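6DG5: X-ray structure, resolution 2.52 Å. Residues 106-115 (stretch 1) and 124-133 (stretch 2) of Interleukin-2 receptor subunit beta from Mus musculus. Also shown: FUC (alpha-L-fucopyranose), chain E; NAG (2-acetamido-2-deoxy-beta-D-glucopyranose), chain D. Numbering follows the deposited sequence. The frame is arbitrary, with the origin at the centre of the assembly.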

# COMPACT_ATOMS: atom_id res chain seq x y z
N ARG B 106 12.35 -9.99 -6.02
CA ARG B 106 11.98 -11.40 -6.06
C ARG B 106 11.81 -11.86 -4.62
O ARG B 106 12.78 -12.21 -3.95
CB ARG B 106 13.03 -12.24 -6.80
CG ARG B 106 12.45 -13.47 -7.48
CD ARG B 106 13.09 -14.75 -6.99
NE ARG B 106 14.09 -15.27 -7.92
CZ ARG B 106 15.40 -15.29 -7.69
NH1 ARG B 106 16.23 -15.78 -8.59
NH2 ARG B 106 15.87 -14.81 -6.55
N LEU B 107 10.56 -11.85 -4.15
CA LEU B 107 10.27 -12.09 -2.74
C LEU B 107 10.57 -13.54 -2.35
O LEU B 107 10.80 -14.41 -3.19
CB LEU B 107 8.81 -11.75 -2.44
CG LEU B 107 8.46 -10.26 -2.40
CD1 LEU B 107 6.99 -10.04 -2.75
CD2 LEU B 107 8.78 -9.70 -1.03
N VAL B 108 10.57 -13.77 -1.04
CA VAL B 108 10.79 -15.11 -0.50
C VAL B 108 9.53 -15.94 -0.69
O VAL B 108 8.41 -15.45 -0.51
CB VAL B 108 11.19 -15.02 0.99
CG1 VAL B 108 11.11 -16.39 1.65
CG2 VAL B 108 12.59 -14.45 1.11
N ALA B 109 9.71 -17.20 -1.07
CA ALA B 109 8.59 -18.08 -1.37
C ALA B 109 7.65 -18.20 -0.17
O ALA B 109 8.09 -18.12 0.98
CB ALA B 109 9.10 -19.46 -1.78
N PRO B 110 6.35 -18.39 -0.41
CA PRO B 110 5.42 -18.57 0.71
C PRO B 110 5.72 -19.85 1.46
O PRO B 110 6.21 -20.84 0.90
CB PRO B 110 4.05 -18.64 0.02
CG PRO B 110 4.25 -17.98 -1.30
CD PRO B 110 5.66 -18.31 -1.71
N HIS B 111 5.45 -19.83 2.76
CA HIS B 111 5.71 -20.96 3.64
C HIS B 111 4.49 -21.23 4.50
O HIS B 111 3.45 -20.59 4.36
CB HIS B 111 6.95 -20.70 4.51
CG HIS B 111 6.84 -19.47 5.35
ND1 HIS B 111 6.25 -19.47 6.60
CD2 HIS B 111 7.25 -18.20 5.13
CE1 HIS B 111 6.30 -18.26 7.11
NE2 HIS B 111 6.90 -17.46 6.24
N SER B 112 4.62 -22.22 5.39
CA SER B 112 3.57 -22.59 6.34
C SER B 112 2.26 -22.93 5.63
O SER B 112 1.17 -22.57 6.08
CB SER B 112 3.35 -21.48 7.37
OG SER B 112 4.45 -21.36 8.24
N LEU B 113 2.36 -23.65 4.51
CA LEU B 113 1.16 -24.12 3.83
C LEU B 113 0.50 -25.22 4.65
O LEU B 113 1.17 -26.14 5.14
CB LEU B 113 1.51 -24.65 2.44
CG LEU B 113 1.23 -23.72 1.26
CD1 LEU B 113 2.37 -22.74 1.05
CD2 LEU B 113 0.97 -24.52 -0.01
N GLN B 114 -0.82 -25.11 4.82
CA GLN B 114 -1.55 -26.13 5.57
C GLN B 114 -3.02 -26.06 5.19
O GLN B 114 -3.50 -25.06 4.65
CB GLN B 114 -1.38 -25.96 7.08
CG GLN B 114 -2.06 -24.74 7.66
CD GLN B 114 -2.11 -24.78 9.17
OE1 GLN B 114 -2.00 -25.84 9.78
NE2 GLN B 114 -2.27 -23.61 9.79
N VAL B 115 -3.73 -27.14 5.49
CA VAL B 115 -5.15 -27.26 5.21
C VAL B 115 -5.92 -27.00 6.50
O VAL B 115 -5.73 -27.70 7.50
CB VAL B 115 -5.49 -28.65 4.64
CG1 VAL B 115 -6.99 -28.76 4.39
CG2 VAL B 115 -4.71 -28.90 3.36
N ASN B 124 -9.80 -25.68 2.13
CA ASN B 124 -9.28 -24.34 2.38
C ASN B 124 -7.83 -24.46 2.83
O ASN B 124 -7.53 -25.13 3.82
CB ASN B 124 -10.12 -23.62 3.44
CG ASN B 124 -9.81 -22.14 3.54
OD1 ASN B 124 -8.92 -21.63 2.85
ND2 ASN B 124 -10.56 -21.43 4.39
N ILE B 125 -6.93 -23.80 2.09
CA ILE B 125 -5.49 -23.93 2.29
C ILE B 125 -4.92 -22.55 2.61
O ILE B 125 -5.20 -21.58 1.90
CB ILE B 125 -4.81 -24.52 1.04
CG1 ILE B 125 -5.25 -25.97 0.84
CG2 ILE B 125 -3.29 -24.43 1.16
CD1 ILE B 125 -5.29 -26.39 -0.62
N SER B 126 -4.10 -22.47 3.66
CA SER B 126 -3.51 -21.22 4.12
C SER B 126 -2.01 -21.21 3.86
O SER B 126 -1.40 -22.25 3.58
CB SER B 126 -3.79 -21.00 5.61
OG SER B 126 -5.18 -20.93 5.86
N TRP B 127 -1.42 -20.02 3.96
CA TRP B 127 0.03 -19.87 3.81
C TRP B 127 0.46 -18.53 4.39
O TRP B 127 -0.24 -17.53 4.25
CB TRP B 127 0.47 -19.98 2.35
CG TRP B 127 -0.20 -19.02 1.42
CD1 TRP B 127 0.16 -17.72 1.17
CD2 TRP B 127 -1.35 -19.28 0.59
NE1 TRP B 127 -0.69 -17.16 0.25
CE2 TRP B 127 -1.62 -18.10 -0.12
CE3 TRP B 127 -2.16 -20.40 0.39
CZ2 TRP B 127 -2.68 -18.00 -1.02
CZ3 TRP B 127 -3.21 -20.30 -0.51
CH2 TRP B 127 -3.46 -19.11 -1.20
N LYS B 128 1.62 -18.53 5.04
CA LYS B 128 2.21 -17.34 5.63
C LYS B 128 3.35 -16.83 4.75
O LYS B 128 3.92 -17.57 3.94
CB LYS B 128 2.73 -17.63 7.04
CG LYS B 128 1.65 -18.03 8.04
CD LYS B 128 2.27 -18.34 9.40
CE LYS B 128 1.22 -18.42 10.50
NZ LYS B 128 0.27 -19.55 10.31
N VAL B 129 3.68 -15.55 4.92
CA VAL B 129 4.72 -14.90 4.13
C VAL B 129 5.74 -14.26 5.06
O VAL B 129 5.43 -13.91 6.21
CB VAL B 129 4.14 -13.85 3.16
CG1 VAL B 129 3.32 -14.53 2.08
CG2 VAL B 129 3.30 -12.84 3.92
N SER B 130 6.96 -14.11 4.56
CA SER B 130 8.06 -13.53 5.32
C SER B 130 8.87 -12.60 4.44
O SER B 130 8.84 -12.71 3.21
CB SER B 130 8.97 -14.62 5.92
OG SER B 130 8.32 -15.35 6.94
N GLN B 131 9.60 -11.69 5.08
CA GLN B 131 10.53 -10.79 4.41
C GLN B 131 9.84 -9.93 3.35
O GLN B 131 10.40 -9.67 2.28
CB GLN B 131 11.71 -11.56 3.81
CG GLN B 131 12.83 -11.84 4.79
CD GLN B 131 13.40 -13.23 4.64
OE1 GLN B 131 14.41 -13.43 3.98
NE2 GLN B 131 12.74 -14.20 5.26
N VAL B 132 8.62 -9.50 3.64
CA VAL B 132 7.87 -8.62 2.76
C VAL B 132 7.93 -7.21 3.34
O VAL B 132 7.54 -6.98 4.49
CB VAL B 132 6.41 -9.09 2.60
CG1 VAL B 132 5.68 -8.16 1.64
CG2 VAL B 132 6.37 -10.52 2.10
N SER B 133 8.44 -6.27 2.54
CA SER B 133 8.62 -4.91 3.02
C SER B 133 7.29 -4.21 3.19
O SER B 133 6.32 -4.46 2.47
CB SER B 133 9.50 -4.13 2.05
OG SER B 133 9.65 -2.78 2.47
C1 FUC E . 16.74 -16.08 -2.88
C2 FUC E . 15.69 -14.94 -2.88
C3 FUC E . 14.36 -15.38 -3.52
C4 FUC E . 14.22 -16.92 -3.57
C5 FUC E . 15.42 -17.54 -4.32
C6 FUC E . 15.66 -19.00 -3.98
O2 FUC E . 16.17 -13.76 -3.50
O3 FUC E . 13.27 -14.86 -2.77
O4 FUC E . 14.09 -17.48 -2.26
O5 FUC E . 16.66 -16.84 -4.08
C1 NAG D . -10.38 -20.01 4.61
C2 NAG D . -11.72 -19.28 4.76
C3 NAG D . -11.50 -17.80 5.09
C4 NAG D . -10.54 -17.63 6.26
C5 NAG D . -9.27 -18.44 6.02
C6 NAG D . -8.32 -18.42 7.19
C7 NAG D . -13.87 -19.45 3.57
C8 NAG D . -14.53 -19.59 2.23
N2 NAG D . -12.53 -19.42 3.56
O3 NAG D . -12.76 -17.20 5.39
O4 NAG D . -10.19 -16.26 6.41
O5 NAG D . -9.60 -19.81 5.77
O6 NAG D . -8.90 -18.98 8.36
O7 NAG D . -14.51 -19.37 4.61
O HOH W 1 7.13 -14.51 1.80

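Stretch 2 enters as a strand running antiparallel to residues 111-115, the two axes coming within 4.6 Å of each other, and its first residue serves two purposes. N124 carries a glycan, its ND2 bonded to C1 of the NAG, while its backbone faces the partner strand: N124 O receives a CA-H...O contact from V115 CA at 3.5 Å. I125 is a non-hydrogen-bonded partner of V115: no direct backbone hydrogen bond joins the pair, and their side chains meet on one face of the sheet, with I125 CG1 3.9 Å from V115 CG2. I125 CA also lies 3.3 Å from Q114 O, a second CA-H...O contact.

S126 supplies the first full backbone pair. S126 N donates to Q114 O at 2.8 Å, and Q114 N returns a longer bond to S126 O at 3.2 Å. The same S126 O accepts a CA-H...O contact from L113 CA, also at 3.2 Å, so one carbonyl serves two neighbouring residues.

Here the register slips by one. Between the S126-Q114 and K128-H111 pairs, stretch 2 spends one residue, W127, and stretch 1 spends two, S112 and L113. This is a beta bulge, and S112, one of those two residues, has phi 57° and psi 40°, in the left-handed region. The rule to read here is two doubly hydrogen-bonded pairs with a bulge between them. W127 meets stretch 1 near its base, with W127 CB 3.6 Å from L113 CD1 and W127 CD1 4.2 Å from P110 CB, while the end of the side chain leads away.

K128 restores the ladder. K128 N donates to H111 O at 2.8 Å, and H111 N donates to K128 O at 3.0 Å with a nearly straight angle of 169°. The side chains of this pair share a face of the sheet, and H111 CE1 packs 3.6 Å from K128 CB. Farther out, the aliphatic part of the lysine reaches the first bulge residue, with K128 CD 3.9 Å from S112 CB.

V129 turns its CA-to-CB bond away from stretch 1, and that of S130 points toward it. There H111 NE2 and S130 OG form a short 2.6 Å hydrogen bond at the edge of the imidazole. The other ring nitrogen is used too: H111 ND1 and S112 OG form a hydrogen bond of 3.1 Å, so one histidine, using both ring nitrogens, ties the bulge to the segment beyond the strand.

Past the ladder, a water takes over the bridging. It accepts from S130 N and donates to V108 O, each at 2.8 Å. Q131, also with positive phi, brings OE1 within 3.5 Å of V108 CG2, and V132 closes the contact with CG2 4.0 Å from L107 CD2.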